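Local atomic coordinates of transaminase (Bacillus megaterium, PDB entry 5G0A), a protein that probably catalyses the S-selective, pyridoxal-5'-phosphate-dependent transfer of amino groups between amine donors and carbonyl acceptors, as a class-III omega-transaminase. Residues 58-63 / 440-445; 362-367 / 386-391; 62-67 / 351-356; 41-46 / 451-456. One frame throughout, in Å; residues are numbered along the deposited sequence.

Interaction 1. Residues 58-63 / 440-445; sequences QLYCVN and TMRIGA
Tyr60 reaches over to Arg442 with the far end of its ring, and its hydroxyl OH donates a hydrogen bond to the carbonyl O of Arg442 at 2.7 Å. The contact lies in the class-III aminotransferase fold, where segment 58-63 meets strand 440-443, an outer strand of a three-stranded antiparallel sheet. The ring presents its edge to that strand: the carbonyl O of Arg442 and the backbone N of Gly444 both lie near the ring plane, the latter 3.9 Å from CE1 of Tyr60. The hydroxyl, however, does not arrive in plane: OH sits above the carbonyl plane of Arg442, 47° out of it. Arg442 crosses the tyrosine obliquely, ring and guanidinium planes being 39° apart. With CG anti to the backbone N (chi1 -158°) and a bend at chi2, its chain brushes the phenol and then leads off, and its NE is bonded to the carbonyl O of Gly241. The absence of a side chain at Gly444 matters here, because a CB on its backbone would clash with CD1 of Tyr60. The Tyr60 side chain lies about 7 Å from the bound pyridoxal-5'-phosphate, so the bond ties a residue near the active site to the edge strand, while Gln58 and Leu59 meet the second subunit. CB of Arg442 comes to 3.2 Å from OH of Tyr60, and CG of Arg442 lies 3.7 Å from CZ of Tyr60.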
loop_
_atom_site.group_PDB
_atom_site.type_symbol
_atom_site.label_atom_id
_atom_site.label_comp_id
_atom_site.label_asym_id
_atom_site.label_seq_id
_atom_site.Cartn_x
_atom_site.Cartn_y
_atom_site.Cartn_z
ATOM N N GLN B 58 33.560 2.663 -14.891
ATOM C CA GLN B 58 32.919 2.837 -13.553
ATOM C C GLN B 58 31.585 2.098 -13.455
ATOM O O GLN B 58 31.558 0.945 -13.051
ATOM C CB GLN B 58 32.790 4.321 -13.159
ATOM C CG GLN B 58 34.178 4.950 -12.953
ATOM C CD GLN B 58 34.890 4.276 -11.796
ATOM O OE1 GLN B 58 34.470 4.386 -10.659
ATOM N NE2 GLN B 58 35.981 3.561 -12.092
ATOM N N LEU B 59 30.499 2.776 -13.821
ATOM C CA LEU B 59 29.170 2.162 -13.860
ATOM C C LEU B 59 28.592 2.383 -15.246
ATOM O O LEU B 59 27.443 2.803 -15.386
ATOM C CB LEU B 59 28.266 2.756 -12.753
ATOM C CG LEU B 59 28.764 2.478 -11.320
ATOM C CD1 LEU B 59 27.977 3.302 -10.297
ATOM C CD2 LEU B 59 28.687 0.992 -10.974
ATOM N N TYR B 60 29.401 2.098 -16.276
ATOM C CA TYR B 60 28.995 2.281 -17.672
ATOM C C TYR B 60 28.530 3.700 -17.878
ATOM O O TYR B 60 27.511 3.937 -18.508
ATOM C CB TYR B 60 27.902 1.252 -18.048
ATOM C CG TYR B 60 28.291 -0.110 -17.529
ATOM C CD1 TYR B 60 29.191 -0.893 -18.234
ATOM C CD2 TYR B 60 27.843 -0.568 -16.286
ATOM C CE1 TYR B 60 29.617 -2.121 -17.738
ATOM C CE2 TYR B 60 28.261 -1.796 -15.780
ATOM C CZ TYR B 60 29.146 -2.557 -16.508
ATOM O OH TYR B 60 29.562 -3.779 -16.038
ATOM N N CYS B 61 29.305 4.655 -17.357
ATOM C CA CYS B 61 28.782 6.010 -17.172
ATOM C C CYS B 61 29.757 7.147 -17.471
ATOM O O CYS B 61 29.395 8.321 -17.361
ATOM C CB CYS B 61 28.206 6.175 -15.747
ATOM S SG CYS B 61 29.413 5.958 -14.412
ATOM N N VAL B 62 30.973 6.815 -17.869
ATOM C CA VAL B 62 31.930 7.869 -18.182
ATOM C C VAL B 62 32.162 7.847 -19.700
ATOM O O VAL B 62 33.308 7.661 -20.184
ATOM C CB VAL B 62 33.227 7.680 -17.357
ATOM C CG1 VAL B 62 34.100 8.930 -17.423
ATOM C CG2 VAL B 62 32.900 7.370 -15.889
ATOM N N ASN B 63 31.065 8.024 -20.440
ATOM C CA ASN B 63 31.019 7.787 -21.900
ATOM C C ASN B 63 32.094 8.545 -22.692
ATOM O O ASN B 63 32.758 7.978 -23.571
ATOM C CB ASN B 63 29.622 8.132 -22.437
ATOM C CG ASN B 63 28.535 7.258 -21.809
ATOM O OD1 ASN B 63 28.647 6.846 -20.643
ATOM N ND2 ASN B 63 27.479 6.970 -22.576
ATOM N N THR B 440 27.393 -13.673 -15.941
ATOM C CA THR B 440 27.303 -12.821 -17.107
ATOM C C THR B 440 28.244 -11.658 -16.960
ATOM O O THR B 440 28.148 -10.895 -16.010
ATOM C CB THR B 440 25.870 -12.267 -17.293
ATOM O OG1 THR B 440 24.910 -13.318 -17.062
ATOM C CG2 THR B 440 25.691 -11.683 -18.700
ATOM N N MET B 441 29.161 -11.541 -17.899
ATOM C CA MET B 441 30.026 -10.385 -17.971
ATOM C C MET B 441 29.265 -9.215 -18.537
ATOM O O MET B 441 28.421 -9.398 -19.403
ATOM C CB MET B 441 31.147 -10.714 -18.910
ATOM C CG MET B 441 31.681 -12.076 -18.570
ATOM S SD MET B 441 33.197 -11.813 -17.692
ATOM C CE MET B 441 34.122 -11.612 -19.203
ATOM N N ARG B 442 29.620 -8.017 -18.069
ATOM C CA ARG B 442 29.028 -6.776 -18.539
ATOM C C ARG B 442 30.207 -5.837 -18.778
ATOM O O ARG B 442 30.817 -5.323 -17.836
ATOM C CB ARG B 442 28.078 -6.186 -17.485
ATOM C CG ARG B 442 27.043 -5.220 -18.060
ATOM C CD ARG B 442 25.875 -6.045 -18.580
ATOM N NE ARG B 442 24.721 -5.336 -19.139
ATOM C CZ ARG B 442 24.540 -5.113 -20.439
ATOM N NH1 ARG B 442 25.481 -5.466 -21.319
ATOM N NH2 ARG B 442 23.424 -4.532 -20.864
ATOM N N ILE B 443 30.519 -5.637 -20.048
ATOM C CA ILE B 443 31.771 -5.001 -20.441
ATOM C C ILE B 443 31.473 -3.650 -21.040
ATOM O O ILE B 443 30.621 -3.546 -21.912
ATOM C CB ILE B 443 32.527 -5.891 -21.460
ATOM C CG1 ILE B 443 32.904 -7.224 -20.798
ATOM C CG2 ILE B 443 33.788 -5.192 -21.980
ATOM C CD1 ILE B 443 33.332 -8.301 -21.766
ATOM N N GLY B 444 32.193 -2.619 -20.585
ATOM C CA GLY B 444 32.050 -1.282 -21.148
ATOM C C GLY B 444 33.301 -0.446 -20.949
ATOM O O GLY B 444 34.016 -0.634 -19.983
ATOM N N ALA B 445 33.555 0.462 -21.882
ATOM C CA ALA B 445 34.648 1.421 -21.765
ATOM C C ALA B 445 34.141 2.757 -22.280
ATOM O O ALA B 445 32.954 2.882 -22.571
ATOM C CB ALA B 445 35.873 0.931 -22.558
#

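Interaction 2. Residues 362-367 / 386-391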
loop_
_atom_site.group_PDB
_atom_site.type_symbol
_atom_site.label_atom_id
_atom_site.label_comp_id
_atom_site.label_asym_id
_atom_site.label_seq_id
_atom_site.Cartn_x
_atom_site.Cartn_y
_atom_site.Cartn_z
ATOM N N GLU B 362 32.017 -3.118 -33.300
ATOM C CA GLU B 362 32.289 -4.082 -34.383
ATOM C C GLU B 362 33.657 -4.717 -34.163
ATOM O O GLU B 362 33.827 -5.928 -34.325
ATOM C CB GLU B 362 32.191 -3.401 -35.751
ATOM C CG GLU B 362 30.762 -3.048 -36.143
ATOM C CD GLU B 362 30.661 -2.063 -37.290
ATOM O OE1 GLU B 362 31.652 -1.869 -38.028
ATOM O OE2 GLU B 362 29.570 -1.479 -37.453
ATOM N N TYR B 363 34.629 -3.905 -33.745
ATOM C CA TYR B 363 35.947 -4.435 -33.397
ATOM C C TYR B 363 35.890 -5.409 -32.217
ATOM O O TYR B 363 36.424 -6.522 -32.287
ATOM C CB TYR B 363 36.944 -3.307 -33.123
ATOM C CG TYR B 363 38.356 -3.810 -32.917
ATOM C CD1 TYR B 363 39.112 -4.287 -33.996
ATOM C CD2 TYR B 363 38.933 -3.833 -31.643
ATOM C CE1 TYR B 363 40.402 -4.760 -33.813
ATOM C CE2 TYR B 363 40.226 -4.302 -31.450
ATOM C CZ TYR B 363 40.958 -4.763 -32.544
ATOM O OH TYR B 363 42.246 -5.224 -32.367
ATOM N N ILE B 364 35.222 -4.996 -31.135
ATOM C CA ILE B 364 35.038 -5.851 -29.967
ATOM C C ILE B 364 34.309 -7.149 -30.348
ATOM O O ILE B 364 34.627 -8.210 -29.826
ATOM C CB ILE B 364 34.270 -5.109 -28.829
ATOM C CG1 ILE B 364 35.192 -4.106 -28.119
ATOM C CG2 ILE B 364 33.683 -6.090 -27.821
ATOM C CD1 ILE B 364 34.457 -2.976 -27.408
ATOM N N ARG B 365 33.317 -7.041 -31.224
ATOM C CA ARG B 365 32.600 -8.208 -31.751
ATOM C C ARG B 365 33.593 -9.220 -32.356
ATOM O O ARG B 365 33.560 -10.398 -32.015
ATOM C CB ARG B 365 31.530 -7.755 -32.767
ATOM C CG ARG B 365 31.042 -8.811 -33.751
ATOM C CD ARG B 365 29.983 -9.707 -33.154
ATOM N NE ARG B 365 28.761 -8.983 -32.818
ATOM C CZ ARG B 365 27.654 -9.555 -32.359
ATOM N NH1 ARG B 365 27.607 -10.869 -32.190
ATOM N NH2 ARG B 365 26.595 -8.810 -32.073
ATOM N N SER B 366 34.489 -8.745 -33.217
ATOM C CA SER B 366 35.526 -9.615 -33.814
ATOM C C SER B 366 36.469 -10.230 -32.770
ATOM O O SER B 366 36.905 -11.378 -32.909
ATOM C CB SER B 366 36.322 -8.862 -34.886
ATOM O OG SER B 366 37.259 -7.957 -34.314
ATOM N N LYS B 367 36.789 -9.466 -31.726
ATOM C CA LYS B 367 37.656 -9.966 -30.660
ATOM C C LYS B 367 36.950 -11.022 -29.818
ATOM O O LYS B 367 37.562 -12.025 -29.436
ATOM C CB LYS B 367 38.166 -8.817 -29.771
ATOM C CG LYS B 367 38.949 -7.725 -30.499
ATOM C CD LYS B 367 40.349 -8.156 -30.911
ATOM C CE LYS B 367 41.202 -8.514 -29.703
ATOM N NZ LYS B 367 42.646 -8.556 -30.072
ATOM N N LEU B 386 29.744 0.243 -26.920
ATOM C CA LEU B 386 30.541 -0.136 -25.759
ATOM C C LEU B 386 29.684 -0.739 -24.625
ATOM O O LEU B 386 29.812 -0.362 -23.452
ATOM C CB LEU B 386 31.333 1.080 -25.241
ATOM C CG LEU B 386 32.654 1.450 -25.952
ATOM C CD1 LEU B 386 33.682 0.333 -25.858
ATOM C CD2 LEU B 386 32.418 1.872 -27.402
ATOM N N LEU B 387 28.821 -1.689 -24.975
ATOM C CA LEU B 387 28.023 -2.397 -23.980
ATOM C C LEU B 387 27.880 -3.858 -24.421
ATOM O O LEU B 387 27.164 -4.159 -25.382
ATOM C CB LEU B 387 26.643 -1.736 -23.829
ATOM C CG LEU B 387 25.726 -2.290 -22.712
ATOM C CD1 LEU B 387 26.334 -2.104 -21.321
ATOM C CD2 LEU B 387 24.359 -1.637 -22.793
ATOM N N TRP B 388 28.574 -4.748 -23.726
ATOM C CA TRP B 388 28.634 -6.151 -24.142
ATOM C C TRP B 388 28.273 -7.082 -22.996
ATOM O O TRP B 388 28.674 -6.865 -21.850
ATOM C CB TRP B 388 30.009 -6.480 -24.788
ATOM C CG TRP B 388 30.155 -5.743 -26.098
ATOM C CD1 TRP B 388 30.622 -4.478 -26.283
ATOM C CD2 TRP B 388 29.769 -6.219 -27.391
ATOM N NE1 TRP B 388 30.541 -4.132 -27.610
ATOM C CE2 TRP B 388 30.028 -5.189 -28.311
ATOM C CE3 TRP B 388 29.240 -7.427 -27.862
ATOM C CZ2 TRP B 388 29.770 -5.324 -29.673
ATOM C CZ3 TRP B 388 28.976 -7.555 -29.206
ATOM C CH2 TRP B 388 29.244 -6.519 -30.096
ATOM N N ILE B 389 27.462 -8.093 -23.302
ATOM C CA ILE B 389 27.232 -9.173 -22.366
ATOM C C ILE B 389 27.963 -10.391 -22.899
ATOM O O ILE B 389 27.992 -10.606 -24.106
ATOM C CB ILE B 389 25.737 -9.548 -22.210
ATOM C CG1 ILE B 389 25.095 -9.828 -23.570
ATOM C CG2 ILE B 389 24.971 -8.482 -21.437
ATOM C CD1 ILE B 389 24.161 -11.022 -23.562
ATOM N N VAL B 390 28.555 -11.157 -21.991
ATOM C CA VAL B 390 29.172 -12.436 -22.317
ATOM C C VAL B 390 28.625 -13.456 -21.326
ATOM O O VAL B 390 28.847 -13.353 -20.105
ATOM C CB VAL B 390 30.719 -12.404 -22.219
ATOM C CG1 VAL B 390 31.308 -13.760 -22.617
ATOM C CG2 VAL B 390 31.316 -11.295 -23.082
ATOM N N ASP B 391 27.894 -14.437 -21.854
ATOM C CA ASP B 391 27.337 -15.492 -21.022
ATOM C C ASP B 391 28.422 -16.517 -20.715
ATOM O O ASP B 391 28.989 -17.132 -21.623
ATOM C CB ASP B 391 26.134 -16.164 -21.699
ATOM C CG ASP B 391 25.035 -15.182 -22.067
ATOM O OD1 ASP B 391 24.730 -14.280 -21.260
ATOM O OD2 ASP B 391 24.454 -15.332 -23.165
#
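Ile364 turns its CG2 methyl anti to the backbone N while CG1 stands beside that N (chi1 -76°), and Trp388 swings its indole beside its own backbone N, which brings methyl and ring together. This is helix-on-sheet packing: helix 353-374 lies against strand 387-392, the middle strand of a three-stranded antiparallel sheet. CG2 of Ile364 makes a CH-pi contact over the face of the five-membered ring of Trp388, 3.6 Å from its centroid and only 6° off the normal. The other branch of the isoleucine runs on to Leu386, where the CD1 methyls of Ile364 and Leu386 meet at 3.7 Å. Arg365 comes to a different part of the indole. Its chain, bent at chi2 and chi3, carries the guanidinium to the six-membered ring's edge, the two planes 82° apart, so that CZ3 of Trp388 lies over the guanidinium face while CZ of Arg365 stays near the indole plane. The indole N-H is not spent on the helix: NE1 of Trp388 donates to the carbonyl O of Gly385, which helps fix the ring's rotation. An alanine in place of Trp388 would probably leave the Ile364 methyl without its aromatic face, open a gap between helix and sheet, and leave the Arg365 guanidinium without the ring edge against its face. At that edge, NE of Arg365 approaches CH2 of Trp388 to 3.7 Å.

Interaction 3. Residues 62-67 / 351-356; sequences VNLGQK and ENFVEQ
A type I beta turn from Val62 to Gly65, closed by the bond from Gly65 N to Val62 O, meets the first turn of helix 353-374 in the class-III aminotransferase fold. The helix starts just after a Schellman motif ends the preceding helix 335-350, with Asn352 serving both as its positive-phi residue and as the N-cap position of the new helix. Phe353, next in line, points its ring at the turn. Leu64 meets it from over one face: its CD1 methyl makes a CH-pi contact 3.9 Å from the ring centroid and 14° off the normal. CG of Leu64, anti to the backbone N (chi1 -151°), is carried toward the ring, CD1 then lies over its face, and the two side chains cross at about a right angle. The ring also touches the turn's backbone, with CE2 of Phe353 3.3 Å from the carbonyl O of Leu64, while the carbonyl O of Asn63 lies near the ring plane, 4.2 Å from CD2 of Phe353. At another part of the edge, in plane, stands CB of Glu351, so the phenyl is bordered by its own segment as well as by the turn. A serine in place of Phe353 would probably leave the Leu64 methyl without the ring it packs on and open a gap between the turn and the helix start. Leu64 also packs on Asn344 and Val347 of helix 335-350 and on Val71 of helix 69-78, whereas Phe353 touches Met348 of helix 335-350, so the turn is wedged among three helices.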
loop_
_atom_site.group_PDB
_atom_site.type_symbol
_atom_site.label_atom_id
_atom_site.label_comp_id
_atom_site.label_asym_id
_atom_site.label_seq_id
_atom_site.Cartn_x
_atom_site.Cartn_y
_atom_site.Cartn_z
ATOM N N VAL B 62 30.973 6.815 -17.869
ATOM C CA VAL B 62 31.930 7.869 -18.182
ATOM C C VAL B 62 32.162 7.847 -19.700
ATOM O O VAL B 62 33.308 7.661 -20.184
ATOM C CB VAL B 62 33.227 7.680 -17.357
ATOM C CG1 VAL B 62 34.100 8.930 -17.423
ATOM C CG2 VAL B 62 32.900 7.370 -15.889
ATOM N N ASN B 63 31.065 8.024 -20.440
ATOM C CA ASN B 63 31.019 7.787 -21.900
ATOM C C ASN B 63 32.094 8.545 -22.692
ATOM O O ASN B 63 32.758 7.978 -23.571
ATOM C CB ASN B 63 29.622 8.132 -22.437
ATOM C CG ASN B 63 28.535 7.258 -21.809
ATOM O OD1 ASN B 63 28.647 6.846 -20.643
ATOM N ND2 ASN B 63 27.479 6.970 -22.576
ATOM N N LEU B 64 32.279 9.813 -22.352
ATOM C CA LEU B 64 33.227 10.670 -23.074
ATOM C C LEU B 64 34.697 10.351 -22.786
ATOM O O LEU B 64 35.592 10.871 -23.472
ATOM C CB LEU B 64 32.951 12.133 -22.731
ATOM C CG LEU B 64 33.304 13.168 -23.809
ATOM C CD1 LEU B 64 32.246 13.151 -24.919
ATOM C CD2 LEU B 64 33.368 14.532 -23.155
ATOM N N GLY B 65 34.945 9.502 -21.793
ATOM C CA GLY B 65 36.282 9.339 -21.216
ATOM C C GLY B 65 36.477 10.137 -19.933
ATOM O O GLY B 65 35.840 11.164 -19.706
ATOM N N GLN B 66 37.383 9.652 -19.091
ATOM C CA GLN B 66 37.670 10.288 -17.822
ATOM C C GLN B 66 38.411 11.585 -18.025
ATOM O O GLN B 66 39.404 11.621 -18.772
ATOM C CB GLN B 66 38.573 9.379 -16.983
ATOM C CG GLN B 66 37.889 8.116 -16.455
ATOM C CD GLN B 66 37.128 8.354 -15.166
ATOM O OE1 GLN B 66 37.107 9.478 -14.630
ATOM N NE2 GLN B 66 36.514 7.294 -14.647
ATOM N N LYS B 67 37.963 12.627 -17.336
ATOM C CA LYS B 67 38.727 13.901 -17.262
ATOM C C LYS B 67 39.026 14.453 -18.649
ATOM O O LYS B 67 40.179 14.772 -19.021
ATOM C CB LYS B 67 40.001 13.724 -16.404
ATOM C CG LYS B 67 40.597 15.033 -15.873
ATOM C CD LYS B 67 41.863 14.789 -15.057
ATOM C CE LYS B 67 43.074 14.494 -15.935
ATOM N NZ LYS B 67 44.057 13.639 -15.181
ATOM N N GLU B 351 33.145 15.394 -32.180
ATOM C CA GLU B 351 34.186 14.390 -32.384
ATOM C C GLU B 351 33.621 13.049 -32.808
ATOM O O GLU B 351 34.358 12.066 -32.929
ATOM C CB GLU B 351 35.079 14.243 -31.146
ATOM C CG GLU B 351 35.770 15.552 -30.764
ATOM C CD GLU B 351 36.822 15.413 -29.675
ATOM O OE1 GLU B 351 37.195 14.280 -29.313
ATOM O OE2 GLU B 351 37.285 16.464 -29.176
ATOM N N ASN B 352 32.303 13.020 -33.029
ATOM C CA ASN B 352 31.633 11.841 -33.567
ATOM C C ASN B 352 31.840 10.600 -32.675
ATOM O O ASN B 352 32.170 9.513 -33.143
ATOM C CB ASN B 352 32.088 11.608 -35.032
ATOM C CG ASN B 352 32.032 12.888 -35.875
ATOM O OD1 ASN B 352 30.969 13.489 -36.063
ATOM N ND2 ASN B 352 33.182 13.311 -36.373
ATOM N N PHE B 353 31.655 10.763 -31.360
ATOM C CA PHE B 353 31.817 9.636 -30.443
ATOM C C PHE B 353 30.822 8.497 -30.706
ATOM O O PHE B 353 31.126 7.336 -30.443
ATOM C CB PHE B 353 31.626 10.090 -28.990
ATOM C CG PHE B 353 32.861 10.658 -28.350
ATOM C CD1 PHE B 353 33.506 11.761 -28.899
ATOM C CD2 PHE B 353 33.355 10.111 -27.172
ATOM C CE1 PHE B 353 34.647 12.290 -28.297
ATOM C CE2 PHE B 353 34.496 10.627 -26.575
ATOM C CZ PHE B 353 35.139 11.724 -27.142
ATOM N N VAL B 354 29.625 8.843 -31.168
ATOM C CA VAL B 354 28.612 7.813 -31.411
ATOM C C VAL B 354 29.093 6.886 -32.527
ATOM O O VAL B 354 29.082 5.655 -32.392
ATOM C CB VAL B 354 27.217 8.422 -31.693
ATOM C CG1 VAL B 354 26.244 7.353 -32.168
ATOM C CG2 VAL B 354 26.682 9.154 -30.458
ATOM N N GLU B 355 29.596 7.497 -33.598
ATOM C CA GLU B 355 30.168 6.750 -34.710
ATOM C C GLU B 355 31.404 5.947 -34.277
ATOM O O GLU B 355 31.555 4.770 -34.647
ATOM C CB GLU B 355 30.454 7.719 -35.860
ATOM C CG GLU B 355 29.192 8.274 -36.537
ATOM C CD GLU B 355 28.440 9.327 -35.730
ATOM O OE1 GLU B 355 29.056 10.074 -34.940
ATOM O OE2 GLU B 355 27.210 9.421 -35.895
ATOM N N GLN B 356 32.265 6.549 -33.446
ATOM C CA GLN B 356 33.408 5.846 -32.861
ATOM C C GLN B 356 32.998 4.594 -32.068
ATOM O O GLN B 356 33.664 3.564 -32.117
ATOM C CB GLN B 356 34.227 6.767 -31.943
ATOM C CG GLN B 356 35.094 7.802 -32.639
ATOM C CD GLN B 356 35.942 8.604 -31.647
ATOM O OE1 GLN B 356 35.824 9.828 -31.561
ATOM N NE2 GLN B 356 36.777 7.918 -30.886
#

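Interaction 4. Residues 41-46 / 451-456; sequences GDYLIM and RGDIDK. Unlike the reference sequence in segment 451-456: Gly452 (reference Glu).
The Tyr43 ring meets helix 451-468 with its edge: NZ of Lys456 lies in the ring plane beside the hydroxyl, and OD2 of Asp453 comes near that plane on the CE1 side, 3.3 Å from CE1 of Tyr43. Arg51, on the neighbouring strand 51-54, makes a cation-pi contact with the same ring. The carboxylate of Asp453 is turned 62° against the ring. Tyr43 OH donates to OD1 of Asp453 at 2.7 Å, meeting that oxygen from 43° above the carboxylate plane, and accepts from NZ of Lys456 at 3.1 Å. The phenol oxygen is thus gripped twice, once by an acceptor and once by a donor, which fixes the direction of its O-H. Strand 43-45, part of a small four-stranded mixed sheet near the N terminus, is joined in this way to the first turns of the C-terminal helix of the class-III aminotransferase fold; Asp453 and Lys456, three residues apart, face the strand together. The lysine manages the reach because its CG is anti to the backbone N (chi1 176°) and the chain is extended beyond it. A second link runs through water 1, which donates to OD2 of Asp42 at 2.7 Å and to OD2 of Asp453 at 2.8 Å. OD2 of Asp42 and OD2 of Asp453 stand 4.7 Å apart, and the bridging water probably eases the repulsion between them. OD1 of Asp42 has its own bond, to the hydroxyl of Ser446.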
loop_
_atom_site.group_PDB
_atom_site.type_symbol
_atom_site.label_atom_id
_atom_site.label_comp_id
_atom_site.label_asym_id
_atom_site.label_seq_id
_atom_site.Cartn_x
_atom_site.Cartn_y
_atom_site.Cartn_z
ATOM N N GLY B 41 41.237 9.308 -19.421
ATOM C CA GLY B 41 40.791 8.451 -20.515
ATOM C C GLY B 41 40.103 7.199 -19.998
ATOM O O GLY B 41 39.064 7.283 -19.359
ATOM N N ASP B 42 40.702 6.035 -20.237
ATOM C CA ASP B 42 40.152 4.779 -19.712
ATOM C C ASP B 42 40.873 4.240 -18.484
ATOM O O ASP B 42 40.678 3.096 -18.078
ATOM C CB ASP B 42 40.062 3.729 -20.830
ATOM C CG ASP B 42 38.956 4.035 -21.783
ATOM O OD1 ASP B 42 37.772 3.873 -21.403
ATOM O OD2 ASP B 42 39.259 4.490 -22.900
ATOM N N TYR B 43 41.675 5.100 -17.862
ATOM C CA TYR B 43 42.526 4.696 -16.753
ATOM C C TYR B 43 42.212 5.357 -15.401
ATOM O O TYR B 43 41.881 6.537 -15.338
ATOM C CB TYR B 43 44.002 4.921 -17.129
ATOM C CG TYR B 43 44.501 3.856 -18.074
ATOM C CD1 TYR B 43 44.347 3.983 -19.456
ATOM C CD2 TYR B 43 45.113 2.711 -17.576
ATOM C CE1 TYR B 43 44.794 2.988 -20.317
ATOM C CE2 TYR B 43 45.561 1.715 -18.430
ATOM C CZ TYR B 43 45.407 1.863 -19.792
ATOM O OH TYR B 43 45.854 0.836 -20.624
ATOM N N LEU B 44 42.307 4.554 -14.345
ATOM C CA LEU B 44 42.313 5.028 -12.965
ATOM C C LEU B 44 43.763 4.993 -12.475
ATOM O O LEU B 44 44.497 4.051 -12.770
ATOM C CB LEU B 44 41.467 4.109 -12.078
ATOM C CG LEU B 44 40.119 3.670 -12.695
ATOM C CD1 LEU B 44 39.374 2.740 -11.741
ATOM C CD2 LEU B 44 39.248 4.853 -13.134
ATOM N N ILE B 45 44.152 6.012 -11.719
ATOM C CA ILE B 45 45.529 6.118 -11.241
ATOM C C ILE B 45 45.467 6.106 -9.721
ATOM O O ILE B 45 44.799 6.926 -9.112
ATOM C CB ILE B 45 46.245 7.383 -11.782
ATOM C CG1 ILE B 45 46.377 7.341 -13.314
ATOM C CG2 ILE B 45 47.648 7.526 -11.182
ATOM C CD1 ILE B 45 45.249 7.994 -14.076
ATOM N N MET B 46 46.183 5.167 -9.114
ATOM C CA MET B 46 46.283 5.104 -7.663
ATOM C C MET B 46 47.350 6.064 -7.114
ATOM O O MET B 46 48.130 6.630 -7.884
ATOM C CB MET B 46 46.554 3.662 -7.230
ATOM C CG MET B 46 45.478 2.697 -7.711
ATOM S SD MET B 46 45.695 1.043 -7.056
ATOM C CE MET B 46 45.254 1.247 -5.330
ATOM N N ARG B 451 41.949 1.045 -29.753
ATOM C CA ARG B 451 42.147 -0.345 -30.155
ATOM C C ARG B 451 43.148 -1.030 -29.237
ATOM O O ARG B 451 42.939 -2.169 -28.844
ATOM C CB ARG B 451 42.619 -0.431 -31.623
ATOM C CG ARG B 451 41.621 0.118 -32.640
ATOM C CD ARG B 451 40.615 -0.938 -33.092
ATOM N NE ARG B 451 39.500 -0.390 -33.877
ATOM C CZ ARG B 451 39.208 -0.725 -35.135
ATOM N NH1 ARG B 451 39.941 -1.616 -35.796
ATOM N NH2 ARG B 451 38.164 -0.170 -35.738
ATOM N N GLY B 452 44.230 -0.327 -28.895
ATOM C CA GLY B 452 45.262 -0.876 -28.000
ATOM C C GLY B 452 44.713 -1.248 -26.640
ATOM O O GLY B 452 45.088 -2.267 -26.072
ATOM N N ASP B 453 43.828 -0.411 -26.098
ATOM C CA ASP B 453 43.207 -0.730 -24.823
ATOM C C ASP B 453 42.169 -1.861 -24.937
ATOM O O ASP B 453 42.112 -2.711 -24.065
ATOM C CB ASP B 453 42.649 0.535 -24.134
ATOM C CG ASP B 453 43.756 1.401 -23.522
ATOM O OD1 ASP B 453 44.821 0.864 -23.132
ATOM O OD2 ASP B 453 43.559 2.617 -23.401
ATOM N N ILE B 454 41.376 -1.885 -26.007
ATOM C CA ILE B 454 40.521 -3.060 -26.261
ATOM C C ILE B 454 41.368 -4.339 -26.324
ATOM O O ILE B 454 41.052 -5.337 -25.678
ATOM C CB ILE B 454 39.662 -2.902 -27.540
ATOM C CG1 ILE B 454 38.603 -1.814 -27.347
ATOM C CG2 ILE B 454 39.014 -4.239 -27.929
ATOM C CD1 ILE B 454 37.975 -1.343 -28.649
ATOM N N ASP B 455 42.467 -4.305 -27.075
ATOM C CA ASP B 455 43.378 -5.470 -27.145
ATOM C C ASP B 455 43.905 -5.889 -25.775
ATOM O O ASP B 455 43.932 -7.074 -25.458
ATOM C CB ASP B 455 44.563 -5.201 -28.089
ATOM C CG ASP B 455 44.149 -5.136 -29.554
ATOM O OD1 ASP B 455 42.991 -5.463 -29.886
ATOM O OD2 ASP B 455 44.988 -4.732 -30.376
ATOM N N LYS B 456 44.305 -4.911 -24.964
ATOM C CA LYS B 456 44.797 -5.179 -23.611
ATOM C C LYS B 456 43.719 -5.807 -22.720
ATOM O O LYS B 456 43.990 -6.729 -21.953
ATOM C CB LYS B 456 45.365 -3.892 -22.988
ATOM C CG LYS B 456 45.824 -4.030 -21.541
ATOM C CD LYS B 456 46.629 -2.816 -21.096
ATOM C CE LYS B 456 46.716 -2.722 -19.577
ATOM N NZ LYS B 456 47.356 -1.441 -19.168
HETATM O O HOH W 1 41.514 4.167 -24.421
#

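From the N terminus, segment 41-46 opens the longest loop, which interaction 4 closes at helix 451-468. Nested within it, 58-63 is joined to strand 440-443 by interaction 1, and the overlapping 62-67 to the start of helix 353-374 by interaction 3, sharing Val62 and Asn63. Interaction 2 closes a short loop inside that of interaction 1, after interaction 3 has closed; no loops cross. The contacts also touch directly: strands 387-392 and 440-443 pair, Gln66 N probably bonds Gly41 O, and Lys367 makes a salt bridge to Asp455. Interactions 1, 3 and 4 tie N-terminal segments to strand 440-443 and helices 353-374 and 451-468, while interaction 2 sets helix 353-374 on the sheet.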